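Local coordinates for protein DNA endonuclease I-CvuI (Chlorella vulgaris, PDB 5A77) that cleaves the I-CreI target DNA with magnesium ions as a LAGLIDADG homing endonuclease, and probably acts in intron homing in the chloroplast, at residues Ala16-Ala21 with Val47-Thr52; Tyr39-Ser44 with Ser122-Ala127; Lys62-Gly67 with Gln88-Lys93. All blocks are in the same frame, centred on the assembly; numbering follows the deposited sequence.

Interaction 1 (Ala16-Ala21 with Val47-Thr52); sequences AGFVDA and VFQSTT. With MG (magnesium ion), chain G; nucleotides of chain F; nucleotides of chain D.
Phe18 and Val19 of helix 6-22 pack against Val47 and Gln49 near the end of strand 39-50. Val47 divides its methyls between the two helix residues: CG1 lies in the plane of the Phe18 ring, at its edge, 3.7 Å from CE2, while CG2 meets Val19 CG2 at 3.8 Å. Beside CG1 on the ring edge, Gln49 OE1 approaches Phe18 CZ to 3.4 Å, with the amide turned 48° from the ring plane. A bend in the Gln49 chain (chi2 59°) carries its amide back toward the helix and also leaves NE2 3.0 Å from OP1 of DC14 of chain D. The backbone holds the same phosphate, since Ser50 N donates a hydrogen bond to OP2 of DC14. Behind the contact, Leu57 and Ile60 of helix 55-64 cover Val47, and Phe18 reaches Gly17 of the second subunit. One turn beyond Phe18 on the same helix, Ala21 O binds a magnesium ion at 2.3 Å, together with OP1 of DG1 of chain F, Asp22 of the second subunit and a further DNA phosphate. AGFVDA belongs to the LAGLIDADG helix, which packs against its counterpart in this homodimer and, as in LAGLIDADG endonucleases, brings metal-binding groups to the scissile phosphates.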
loop_
_atom_site.group_PDB
_atom_site.type_symbol
_atom_site.label_atom_id
_atom_site.label_comp_id
_atom_site.label_asym_id
_atom_site.label_seq_id
_atom_site.Cartn_x
_atom_site.Cartn_y
_atom_site.Cartn_z
ATOM N N ALA B 16 0.555 -5.532 -8.063
ATOM C CA ALA B 16 -0.443 -4.550 -8.404
ATOM C C ALA B 16 -1.094 -4.076 -7.116
ATOM O O ALA B 16 -1.291 -2.871 -6.907
ATOM C CB ALA B 16 -1.470 -5.126 -9.358
ATOM N N GLY B 17 -1.405 -5.035 -6.247
ATOM C CA GLY B 17 -2.001 -4.731 -4.964
ATOM C C GLY B 17 -1.138 -3.750 -4.198
ATOM O O GLY B 17 -1.642 -2.822 -3.569
ATOM N N PHE B 18 0.173 -3.937 -4.288
ATOM C CA PHE B 18 1.115 -3.133 -3.524
ATOM C C PHE B 18 1.253 -1.723 -4.094
ATOM O O PHE B 18 1.243 -0.735 -3.351
ATOM C CB PHE B 18 2.468 -3.837 -3.486
ATOM C CG PHE B 18 3.291 -3.500 -2.295
ATOM C CD1 PHE B 18 3.001 -4.066 -1.053
ATOM C CD2 PHE B 18 4.376 -2.643 -2.406
ATOM C CE1 PHE B 18 3.782 -3.775 0.064
ATOM C CE2 PHE B 18 5.169 -2.342 -1.293
ATOM C CZ PHE B 18 4.865 -2.905 -0.055
ATOM N N VAL B 19 1.378 -1.634 -5.413
ATOM C CA VAL B 19 1.490 -0.343 -6.083
ATOM C C VAL B 19 0.226 0.524 -5.866
ATOM O O VAL B 19 0.333 1.725 -5.598
ATOM C CB VAL B 19 1.758 -0.529 -7.597
ATOM C CG1 VAL B 19 1.709 0.804 -8.324
ATOM C CG2 VAL B 19 3.109 -1.204 -7.806
ATOM N N ASP B 20 -0.963 -0.075 -5.951
ATOM C CA ASP B 20 -2.197 0.687 -5.715
ATOM C C ASP B 20 -2.207 1.364 -4.348
ATOM O O ASP B 20 -2.885 2.375 -4.159
ATOM C CB ASP B 20 -3.435 -0.207 -5.834
ATOM C CG ASP B 20 -3.965 -0.276 -7.238
ATOM O OD1 ASP B 20 -3.749 0.686 -7.997
ATOM O OD2 ASP B 20 -4.595 -1.289 -7.593
ATOM N N ALA B 21 -1.461 0.803 -3.396
ATOM C CA ALA B 21 -1.458 1.328 -2.038
ATOM C C ALA B 21 -0.256 2.221 -1.783
ATOM O O ALA B 21 -0.405 3.326 -1.279
ATOM C CB ALA B 21 -1.500 0.200 -1.033
ATOM N N VAL B 47 7.974 2.619 -6.086
ATOM C CA VAL B 47 7.387 1.992 -4.910
ATOM C C VAL B 47 8.214 2.368 -3.673
ATOM O O VAL B 47 9.447 2.310 -3.696
ATOM C CB VAL B 47 7.315 0.456 -5.068
ATOM C CG1 VAL B 47 7.011 -0.211 -3.749
ATOM C CG2 VAL B 47 6.283 0.075 -6.104
ATOM N N PHE B 48 7.531 2.780 -2.607
ATOM C CA PHE B 48 8.201 3.237 -1.393
ATOM C C PHE B 48 8.098 2.234 -0.259
ATOM O O PHE B 48 7.053 1.628 -0.054
ATOM C CB PHE B 48 7.624 4.568 -0.917
ATOM C CG PHE B 48 7.603 5.627 -1.968
ATOM C CD1 PHE B 48 8.720 6.417 -2.202
ATOM C CD2 PHE B 48 6.459 5.848 -2.719
ATOM C CE1 PHE B 48 8.688 7.406 -3.173
ATOM C CE2 PHE B 48 6.433 6.822 -3.681
ATOM C CZ PHE B 48 7.545 7.602 -3.908
ATOM N N GLN B 49 9.189 2.064 0.477
ATOM C CA GLN B 49 9.153 1.292 1.708
ATOM C C GLN B 49 10.237 1.772 2.654
ATOM O O GLN B 49 11.263 2.303 2.220
ATOM C CB GLN B 49 9.311 -0.208 1.440
ATOM C CG GLN B 49 8.635 -1.086 2.528
ATOM C CD GLN B 49 7.133 -0.806 2.657
ATOM O OE1 GLN B 49 6.459 -0.512 1.665
ATOM N NE2 GLN B 49 6.611 -0.877 3.877
ATOM N N SER B 50 9.990 1.606 3.949
ATOM C CA SER B 50 10.979 1.931 4.965
ATOM C C SER B 50 12.196 1.044 4.752
ATOM O O SER B 50 12.060 -0.109 4.339
ATOM C CB SER B 50 10.390 1.753 6.373
ATOM O OG SER B 50 11.407 1.715 7.365
ATOM N N THR B 51 13.382 1.591 5.013
ATOM C CA THR B 51 14.632 0.846 4.824
ATOM C C THR B 51 14.695 -0.312 5.813
ATOM O O THR B 51 15.460 -1.263 5.625
ATOM C CB THR B 51 15.885 1.750 4.986
ATOM O OG1 THR B 51 15.714 2.950 4.221
ATOM C CG2 THR B 51 17.139 1.039 4.497
ATOM N N THR B 52 13.886 -0.211 6.866
ATOM C CA THR B 52 13.608 -1.323 7.770
ATOM C C THR B 52 13.439 -2.620 6.993
ATOM O O THR B 52 14.046 -3.642 7.316
ATOM C CB THR B 52 12.306 -1.090 8.588
ATOM O OG1 THR B 52 12.392 0.130 9.339
ATOM C CG2 THR B 52 12.042 -2.262 9.523
HETATM MG MG MG G . -1.600 4.562 0.220
ATOM O OP3 DG F 1 -0.692 7.580 -2.754
ATOM P P DG F 1 0.072 6.323 -2.537
ATOM O OP1 DG F 1 -0.072 5.971 -1.103
ATOM O OP2 DG F 1 -0.360 5.350 -3.568
ATOM O "O5'" DG F 1 1.619 6.597 -2.838
ATOM C "C5'" DG F 1 2.478 7.153 -1.823
ATOM C "C4'" DG F 1 2.604 8.645 -2.034
ATOM O "O4'" DG F 1 3.657 9.210 -1.211
ATOM C "C3'" DG F 1 2.922 9.054 -3.459
ATOM O "O3'" DG F 1 2.076 10.093 -3.779
ATOM C "C2'" DG F 1 4.382 9.522 -3.381
ATOM C "C1'" DG F 1 4.403 10.118 -1.995
ATOM N N9 DG F 1 5.717 10.249 -1.379
ATOM C C8 DG F 1 6.651 9.257 -1.182
ATOM N N7 DG F 1 7.707 9.667 -0.530
ATOM C C5 DG F 1 7.441 11.005 -0.259
ATOM C C6 DG F 1 8.213 11.970 0.420
ATOM O O6 DG F 1 9.323 11.838 0.929
ATOM N N1 DG F 1 7.576 13.202 0.470
ATOM C C2 DG F 1 6.348 13.468 -0.062
ATOM N N2 DG F 1 5.891 14.719 0.095
ATOM N N3 DG F 1 5.610 12.573 -0.703
ATOM C C4 DG F 1 6.219 11.370 -0.765
ATOM P P DC D 14 6.093 2.503 4.701
ATOM O OP1 DC D 14 4.981 1.572 4.382
ATOM O OP2 DC D 14 7.416 1.983 5.118
ATOM O "O5'" DC D 14 6.340 3.515 3.467
ATOM C "C5'" DC D 14 5.357 3.655 2.442
ATOM C "C4'" DC D 14 4.659 5.016 2.500
ATOM O "O4'" DC D 14 5.439 5.969 3.280
ATOM C "C3'" DC D 14 4.429 5.682 1.134
ATOM O "O3'" DC D 14 3.022 5.921 0.927
ATOM C "C2'" DC D 14 5.235 6.993 1.225
ATOM C "C1'" DC D 14 5.237 7.239 2.720
ATOM N N1 DC D 14 6.301 8.206 3.233
ATOM C C2 DC D 14 6.148 9.590 3.030
ATOM O O2 DC D 14 5.159 10.004 2.412
ATOM N N3 DC D 14 7.090 10.441 3.520
ATOM C C4 DC D 14 8.140 9.961 4.191
ATOM N N4 DC D 14 9.039 10.835 4.658
ATOM C C5 DC D 14 8.314 8.560 4.417
ATOM C C6 DC D 14 7.376 7.729 3.930
ATOM P P DA F 2 1.311 10.129 -5.179
ATOM O OP1 DA F 2 -0.147 10.131 -4.927
ATOM O OP2 DA F 2 1.862 9.087 -6.074
ATOM O "O5'" DA F 2 1.737 11.564 -5.691
ATOM C "C5'" DA F 2 2.073 12.535 -4.715
ATOM C "C4'" DA F 2 3.292 13.331 -5.127
ATOM O "O4'" DA F 2 4.487 12.814 -4.483
ATOM C "C3'" DA F 2 3.601 13.346 -6.635
ATOM O "O3'" DA F 2 3.793 14.692 -7.027
ATOM C "C2'" DA F 2 4.905 12.533 -6.720
ATOM C "C1'" DA F 2 5.518 12.956 -5.402
ATOM N N9 DA F 2 6.688 12.232 -4.935
ATOM C C8 DA F 2 7.114 10.967 -5.269
ATOM N N7 DA F 2 8.238 10.617 -4.667
ATOM C C5 DA F 2 8.558 11.733 -3.898
ATOM C C6 DA F 2 9.622 12.020 -3.021
ATOM N N6 DA F 2 10.625 11.155 -2.753
ATOM N N1 DA F 2 9.628 13.237 -2.423
ATOM C C2 DA F 2 8.651 14.090 -2.689
ATOM N N3 DA F 2 7.606 13.935 -3.487
ATOM C C4 DA F 2 7.619 12.727 -4.067
#

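Interaction 2 (Tyr39-Ser44 with Ser122-Ala127). With nucleotides of chain F; nucleotides of chain C.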
loop_
_atom_site.group_PDB
_atom_site.type_symbol
_atom_site.label_atom_id
_atom_site.label_comp_id
_atom_site.label_asym_id
_atom_site.label_seq_id
_atom_site.Cartn_x
_atom_site.Cartn_y
_atom_site.Cartn_z
ATOM N N TYR B 39 13.172 20.846 -22.224
ATOM C CA TYR B 39 12.371 20.004 -21.330
ATOM C C TYR B 39 12.287 18.543 -21.751
ATOM O O TYR B 39 12.265 18.209 -22.937
ATOM C CB TYR B 39 10.939 20.563 -21.187
ATOM C CG TYR B 39 10.849 21.874 -20.434
ATOM C CD1 TYR B 39 10.872 21.905 -19.050
ATOM C CD2 TYR B 39 10.746 23.079 -21.109
ATOM C CE1 TYR B 39 10.789 23.101 -18.360
ATOM C CE2 TYR B 39 10.662 24.280 -20.426
ATOM C CZ TYR B 39 10.684 24.283 -19.052
ATOM O OH TYR B 39 10.603 25.475 -18.368
ATOM N N GLN B 40 12.222 17.688 -20.741
ATOM C CA GLN B 40 12.072 16.249 -20.897
ATOM C C GLN B 40 10.818 15.845 -20.139
ATOM O O GLN B 40 10.554 16.372 -19.059
ATOM C CB GLN B 40 13.308 15.504 -20.348
ATOM C CG GLN B 40 13.232 13.980 -20.420
ATOM C CD GLN B 40 13.919 13.279 -19.239
ATOM O OE1 GLN B 40 14.421 13.923 -18.320
ATOM N NE2 GLN B 40 13.914 11.952 -19.256
ATOM N N VAL B 41 10.030 14.934 -20.690
ATOM C CA VAL B 41 8.926 14.373 -19.921
ATOM C C VAL B 41 9.393 13.033 -19.348
ATOM O O VAL B 41 9.722 12.108 -20.099
ATOM C CB VAL B 41 7.658 14.216 -20.773
ATOM C CG1 VAL B 41 6.642 13.350 -20.070
ATOM C CG2 VAL B 41 7.046 15.592 -21.064
ATOM N N ARG B 42 9.483 12.950 -18.019
ATOM C CA ARG B 42 9.961 11.734 -17.367
ATOM C C ARG B 42 8.773 10.873 -16.988
ATOM O O ARG B 42 7.853 11.358 -16.359
ATOM C CB ARG B 42 10.812 12.065 -16.123
ATOM C CG ARG B 42 11.190 10.855 -15.226
ATOM C CD ARG B 42 12.101 11.255 -14.028
ATOM N NE ARG B 42 13.318 11.922 -14.494
ATOM C CZ ARG B 42 13.997 12.847 -13.818
ATOM N NH1 ARG B 42 13.592 13.223 -12.609
ATOM N NH2 ARG B 42 15.079 13.408 -14.366
ATOM N N VAL B 43 8.784 9.607 -17.398
ATOM C CA VAL B 43 7.810 8.633 -16.929
ATOM C C VAL B 43 8.443 7.694 -15.876
ATOM O O VAL B 43 9.614 7.304 -16.007
ATOM C CB VAL B 43 7.234 7.807 -18.100
ATOM C CG1 VAL B 43 6.480 8.707 -19.078
ATOM C CG2 VAL B 43 8.332 7.053 -18.814
ATOM N N SER B 44 7.688 7.339 -14.835
ATOM C CA SER B 44 8.206 6.430 -13.809
ATOM C C SER B 44 7.160 5.740 -12.947
ATOM O O SER B 44 6.141 6.332 -12.573
ATOM C CB SER B 44 9.180 7.165 -12.880
ATOM O OG SER B 44 8.597 8.332 -12.332
ATOM N N SER B 122 5.955 20.020 -31.369
ATOM C CA SER B 122 4.528 19.801 -31.163
ATOM C C SER B 122 4.306 18.445 -30.494
ATOM O O SER B 122 3.346 18.267 -29.744
ATOM C CB SER B 122 3.760 19.892 -32.486
ATOM O OG SER B 122 4.171 18.880 -33.395
ATOM N N VAL B 123 5.205 17.499 -30.747
ATOM C CA VAL B 123 5.084 16.170 -30.155
ATOM C C VAL B 123 5.469 16.232 -28.683
ATOM O O VAL B 123 4.857 15.573 -27.842
ATOM C CB VAL B 123 5.962 15.126 -30.865
ATOM C CG1 VAL B 123 6.126 13.861 -29.977
ATOM C CG2 VAL B 123 5.393 14.793 -32.243
ATOM N N LEU B 124 6.477 17.034 -28.367
ATOM C CA LEU B 124 6.803 17.278 -26.971
ATOM C C LEU B 124 5.610 17.954 -26.280
ATOM O O LEU B 124 5.357 17.742 -25.087
ATOM C CB LEU B 124 8.062 18.134 -26.846
ATOM C CG LEU B 124 8.486 18.468 -25.414
ATOM C CD1 LEU B 124 8.675 17.214 -24.582
ATOM C CD2 LEU B 124 9.736 19.314 -25.389
ATOM N N MET B 125 4.864 18.749 -27.041
ATOM C CA MET B 125 3.745 19.485 -26.480
ATOM C C MET B 125 2.546 18.602 -26.141
ATOM O O MET B 125 1.933 18.784 -25.090
ATOM C CB MET B 125 3.295 20.589 -27.426
ATOM C CG MET B 125 2.389 21.575 -26.735
ATOM S SD MET B 125 3.297 22.501 -25.489
ATOM C CE MET B 125 2.129 22.413 -24.131
ATOM N N GLU B 126 2.198 17.659 -27.016
ATOM C CA GLU B 126 1.133 16.717 -26.684
ATOM C C GLU B 126 1.550 15.873 -25.465
ATOM O O GLU B 126 0.720 15.462 -24.665
ATOM C CB GLU B 126 0.771 15.815 -27.879
ATOM C CG GLU B 126 1.085 16.403 -29.245
ATOM C CD GLU B 126 0.824 15.452 -30.427
ATOM O OE1 GLU B 126 1.086 14.235 -30.312
ATOM O OE2 GLU B 126 0.423 15.944 -31.508
ATOM N N ALA B 127 2.854 15.657 -25.316
ATOM C CA ALA B 127 3.384 14.858 -24.225
ATOM C C ALA B 127 3.323 15.613 -22.885
ATOM O O ALA B 127 2.937 15.033 -21.850
ATOM C CB ALA B 127 4.795 14.432 -24.534
ATOM P P DT F 5 14.507 22.305 -9.401
ATOM O OP1 DT F 5 14.927 23.678 -9.038
ATOM O OP2 DT F 5 14.229 21.988 -10.818
ATOM O "O5'" DT F 5 15.613 21.244 -8.916
ATOM C "C5'" DT F 5 15.820 20.995 -7.532
ATOM C "C4'" DT F 5 17.111 20.229 -7.315
ATOM O "O4'" DT F 5 16.872 18.802 -7.456
ATOM C "C3'" DT F 5 18.239 20.566 -8.294
ATOM O "O3'" DT F 5 19.469 20.689 -7.588
ATOM C "C2'" DT F 5 18.254 19.367 -9.242
ATOM C "C1'" DT F 5 17.838 18.239 -8.320
ATOM N N1 DT F 5 17.211 17.090 -9.031
ATOM C C2 DT F 5 17.785 15.845 -8.939
ATOM O O2 DT F 5 18.801 15.622 -8.302
ATOM N N3 DT F 5 17.121 14.858 -9.619
ATOM C C4 DT F 5 15.958 14.983 -10.360
ATOM O O4 DT F 5 15.438 14.027 -10.935
ATOM C C5 DT F 5 15.401 16.317 -10.414
ATOM C C7 DT F 5 14.150 16.591 -11.210
ATOM C C6 DT F 5 16.049 17.293 -9.750
ATOM P P DA C 3 15.625 11.128 -25.057
ATOM O OP1 DA C 3 15.291 9.953 -25.901
ATOM O OP2 DA C 3 14.700 12.256 -24.825
ATOM O "O5'" DA C 3 16.022 10.594 -23.584
ATOM C "C5'" DA C 3 16.671 9.334 -23.445
ATOM C "C4'" DA C 3 17.069 9.056 -22.007
ATOM O "O4'" DA C 3 18.273 9.793 -21.656
ATOM C "C3'" DA C 3 16.032 9.427 -20.935
ATOM O "O3'" DA C 3 16.084 8.440 -19.937
ATOM C "C2'" DA C 3 16.600 10.738 -20.397
ATOM C "C1'" DA C 3 18.066 10.351 -20.388
ATOM N N9 DA C 3 19.005 11.444 -20.145
ATOM C C8 DA C 3 18.859 12.762 -20.482
ATOM N N7 DA C 3 19.865 13.520 -20.109
ATOM C C5 DA C 3 20.729 12.636 -19.471
ATOM C C6 DA C 3 21.991 12.809 -18.854
ATOM N N6 DA C 3 22.609 13.992 -18.760
ATOM N N1 DA C 3 22.589 11.711 -18.319
ATOM C C2 DA C 3 21.961 10.527 -18.399
ATOM N N3 DA C 3 20.774 10.242 -18.956
ATOM C C4 DA C 3 20.209 11.353 -19.482
#
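Leu124 and Val41 bury the most surface here, joining helix 121-135 to the first half of strand 39-50. The CA-CB bond of Leu124 does not aim at the strand, but with CG anti to the backbone N (chi1 179°) the isobutyl group swings across to it. CD2 then rests 3.7 Å from the backbone oxygen of Tyr39, and CD1 faces Val41 CG2 at 4.2 Å. The CA-CB bond of Val41 is directed at the helix. The same methyl, CG2, lies 4.3 Å from Ala127 CB and also touches the backbone carbon of Ala127, so one branch of the valine meets residues from successive turns. The small side chain of Ala127 is consistent with the close approach here, where the CA atoms of Val41 and Ala127 are 7.0 Å apart. No hydrogen bond links the two segments; the side-chain contacts are apolar and the contact is buried, and the axes of segments 39-44 and 122-127 make an angle of 42°. This is the alpha/beta layering of the LAGLIDADG fold, in which a curved antiparallel sheet lies over the DNA and helices cover its other face. The alternation of the strand makes the division plain. Val41 and Val43 face the helices, where Ile111 of helix 102-114 touches both, whereas Gln40 and Arg42 face the nucleic acid. Arg42 NH1 donates a hydrogen bond of 2.6 Å to O4 of DT5 of chain F, the base oxygen lying near the guanidinium plane at its edge. Gln40 NE2 comes within 3.2 Å of C2' of DA3 of chain C. Tyr39 contributes to the helical side chiefly near its backbone, for its ring turns away from Leu124 toward Val150 of helix 147-156.

Interaction 3 (Lys62-Gly67 with Gln88-Lys93)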
loop_
_atom_site.group_PDB
_atom_site.type_symbol
_atom_site.label_atom_id
_atom_site.label_comp_id
_atom_site.label_asym_id
_atom_site.label_seq_id
_atom_site.Cartn_x
_atom_site.Cartn_y
_atom_site.Cartn_z
ATOM N N LYS B 62 13.323 -8.201 -8.606
ATOM C CA LYS B 62 13.567 -9.539 -9.140
ATOM C C LYS B 62 12.361 -10.040 -9.914
ATOM O O LYS B 62 12.504 -10.591 -11.006
ATOM C CB LYS B 62 13.906 -10.525 -8.017
ATOM C CG LYS B 62 14.178 -11.938 -8.504
ATOM C CD LYS B 62 14.946 -12.724 -7.464
ATOM C CE LYS B 62 15.470 -14.047 -8.014
ATOM N NZ LYS B 62 16.458 -14.680 -7.085
ATOM N N ILE B 63 11.178 -9.848 -9.333
ATOM C CA ILE B 63 9.918 -10.214 -9.974
ATOM C C ILE B 63 9.757 -9.519 -11.325
ATOM O O ILE B 63 9.303 -10.123 -12.299
ATOM C CB ILE B 63 8.716 -9.864 -9.076
ATOM C CG1 ILE B 63 8.603 -10.862 -7.925
ATOM C CG2 ILE B 63 7.417 -9.845 -9.878
ATOM C CD1 ILE B 63 7.366 -10.675 -7.096
ATOM N N LEU B 64 10.144 -8.249 -11.382
ATOM C CA LEU B 64 9.941 -7.438 -12.576
ATOM C C LEU B 64 11.080 -7.594 -13.579
ATOM O O LEU B 64 10.841 -7.604 -14.789
ATOM C CB LEU B 64 9.778 -5.971 -12.194
ATOM C CG LEU B 64 8.455 -5.657 -11.508
ATOM C CD1 LEU B 64 8.315 -4.162 -11.286
ATOM C CD2 LEU B 64 7.298 -6.197 -12.336
ATOM N N GLY B 65 12.309 -7.706 -13.071
ATOM C CA GLY B 65 13.481 -7.885 -13.913
ATOM C C GLY B 65 14.098 -6.571 -14.354
ATOM O O GLY B 65 14.945 -6.530 -15.240
ATOM N N CYS B 66 13.677 -5.490 -13.713
ATOM C CA CYS B 66 14.069 -4.155 -14.123
ATOM C C CYS B 66 14.061 -3.248 -12.900
ATOM O O CYS B 66 13.510 -3.613 -11.864
ATOM C CB CYS B 66 13.108 -3.620 -15.201
ATOM S SG CYS B 66 13.944 -2.690 -16.493
ATOM N N GLY B 67 14.669 -2.073 -13.014
ATOM C CA GLY B 67 14.547 -1.060 -11.982
ATOM C C GLY B 67 15.739 -0.941 -11.058
ATOM O O GLY B 67 16.512 -1.882 -10.905
ATOM N N GLN B 88 7.247 0.792 -19.837
ATOM C CA GLN B 88 6.166 0.252 -20.649
ATOM C C GLN B 88 6.006 -1.191 -20.266
ATOM O O GLN B 88 4.974 -1.597 -19.777
ATOM C CB GLN B 88 6.444 0.391 -22.158
ATOM C CG GLN B 88 5.274 -0.060 -23.035
ATOM C CD GLN B 88 5.611 -0.110 -24.520
ATOM O OE1 GLN B 88 6.623 0.444 -24.963
ATOM N NE2 GLN B 88 4.756 -0.766 -25.297
ATOM N N THR B 89 7.074 -1.951 -20.422
ATOM C CA THR B 89 7.053 -3.378 -20.123
ATOM C C THR B 89 6.537 -3.723 -18.723
ATOM O O THR B 89 5.913 -4.759 -18.526
ATOM C CB THR B 89 8.452 -3.957 -20.324
ATOM O OG1 THR B 89 8.792 -3.812 -21.707
ATOM C CG2 THR B 89 8.508 -5.429 -19.960
ATOM N N THR B 90 6.754 -2.845 -17.757
ATOM C CA THR B 90 6.240 -3.120 -16.425
ATOM C C THR B 90 4.720 -2.891 -16.355
ATOM O O THR B 90 4.001 -3.606 -15.655
ATOM C CB THR B 90 6.953 -2.262 -15.362
ATOM O OG1 THR B 90 8.355 -2.551 -15.398
ATOM C CG2 THR B 90 6.419 -2.580 -13.978
ATOM N N LEU B 91 4.230 -1.915 -17.104
ATOM C CA LEU B 91 2.842 -1.516 -16.981
ATOM C C LEU B 91 1.872 -2.567 -17.528
ATOM O O LEU B 91 0.862 -2.857 -16.868
ATOM C CB LEU B 91 2.631 -0.164 -17.652
ATOM C CG LEU B 91 3.164 0.917 -16.704
ATOM C CD1 LEU B 91 3.127 2.310 -17.308
ATOM C CD2 LEU B 91 2.382 0.888 -15.402
ATOM N N GLU B 92 2.218 -3.142 -18.649
ATOM C CA GLU B 92 1.455 -4.178 -19.262
ATOM C C GLU B 92 1.386 -5.440 -18.403
ATOM O O GLU B 92 0.566 -6.297 -18.617
ATOM C CB GLU B 92 2.027 -4.488 -20.656
ATOM C CG GLU B 92 3.075 -3.514 -21.208
ATOM C CD GLU B 92 3.165 -3.499 -22.731
ATOM O OE1 GLU B 92 2.412 -2.745 -23.360
ATOM O OE2 GLU B 92 3.995 -4.222 -23.311
ATOM N N LYS B 93 2.267 -5.561 -17.434
ATOM C CA LYS B 93 2.263 -6.663 -16.475
ATOM C C LYS B 93 1.206 -6.397 -15.431
ATOM O O LYS B 93 0.411 -7.272 -15.110
ATOM C CB LYS B 93 3.631 -6.838 -15.819
ATOM C CG LYS B 93 4.565 -7.732 -16.595
ATOM C CD LYS B 93 5.993 -7.473 -16.204
ATOM C CE LYS B 93 6.943 -8.195 -17.126
ATOM N NZ LYS B 93 8.335 -7.682 -16.956
#
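Leu64 sets CG beside its backbone N and anti to its carbonyl carbon (chi1 -71°), which carries the two methyls from the end of helix 55-64 toward helix 84-94, where Thr90 offers CG2, the branch anti to its backbone N. These two helices belong to the alpha/beta core of the LAGLIDADG fold and lie against the antiparallel sheet. Leu64 CD1 meets Thr90 CG2 at 3.7 Å and CD2 lies at 4.1 Å, so the single threonine methyl faces both branches of the leucine, and the two side chains cross at about a right angle. The threonine hydroxyl is turned to its own helix, where OG1 is hydrogen-bonded to Ser86 O; this bond is consistent with the rotamer that presents the methyl. Leu64 also touches Phe79 and Thr90 touches Val81, both on strand 76-82, while Leu15 of helix 6-22 adds to the cover of Leu64. One turn beyond Thr90, Lys93 runs out extended beyond CG and passes near the leucine, its CD 4.3 Å from Leu64 CD2. Its ammonium group approaches the last helical carbonyl before Gly65 turns the chain away with positive phi, and Lys93 NZ donates a weak hydrogen bond of 3.3 Å to Leu64 O.

In the fold
Interaction 1 joins helix 6-22 to the second half of strand 39-50, whose first half serves interaction 2; the two cross along the chain, and their centres are about 27 Å apart on opposite sides of the chain's centre. Interaction 3 follows interaction 1 in sequence, on helices 55-64 and 84-94, with centres about 15 Å apart and no direct touch. Helix 121-135 completes interaction 2 last, enclosing interaction 3 in the sequence between its segments; those two centres lie about 22 Å apart. Together the contacts pack helices along one curved sheet, from the magnesium site and subunit interface to the outer part of the DNA-reading surface.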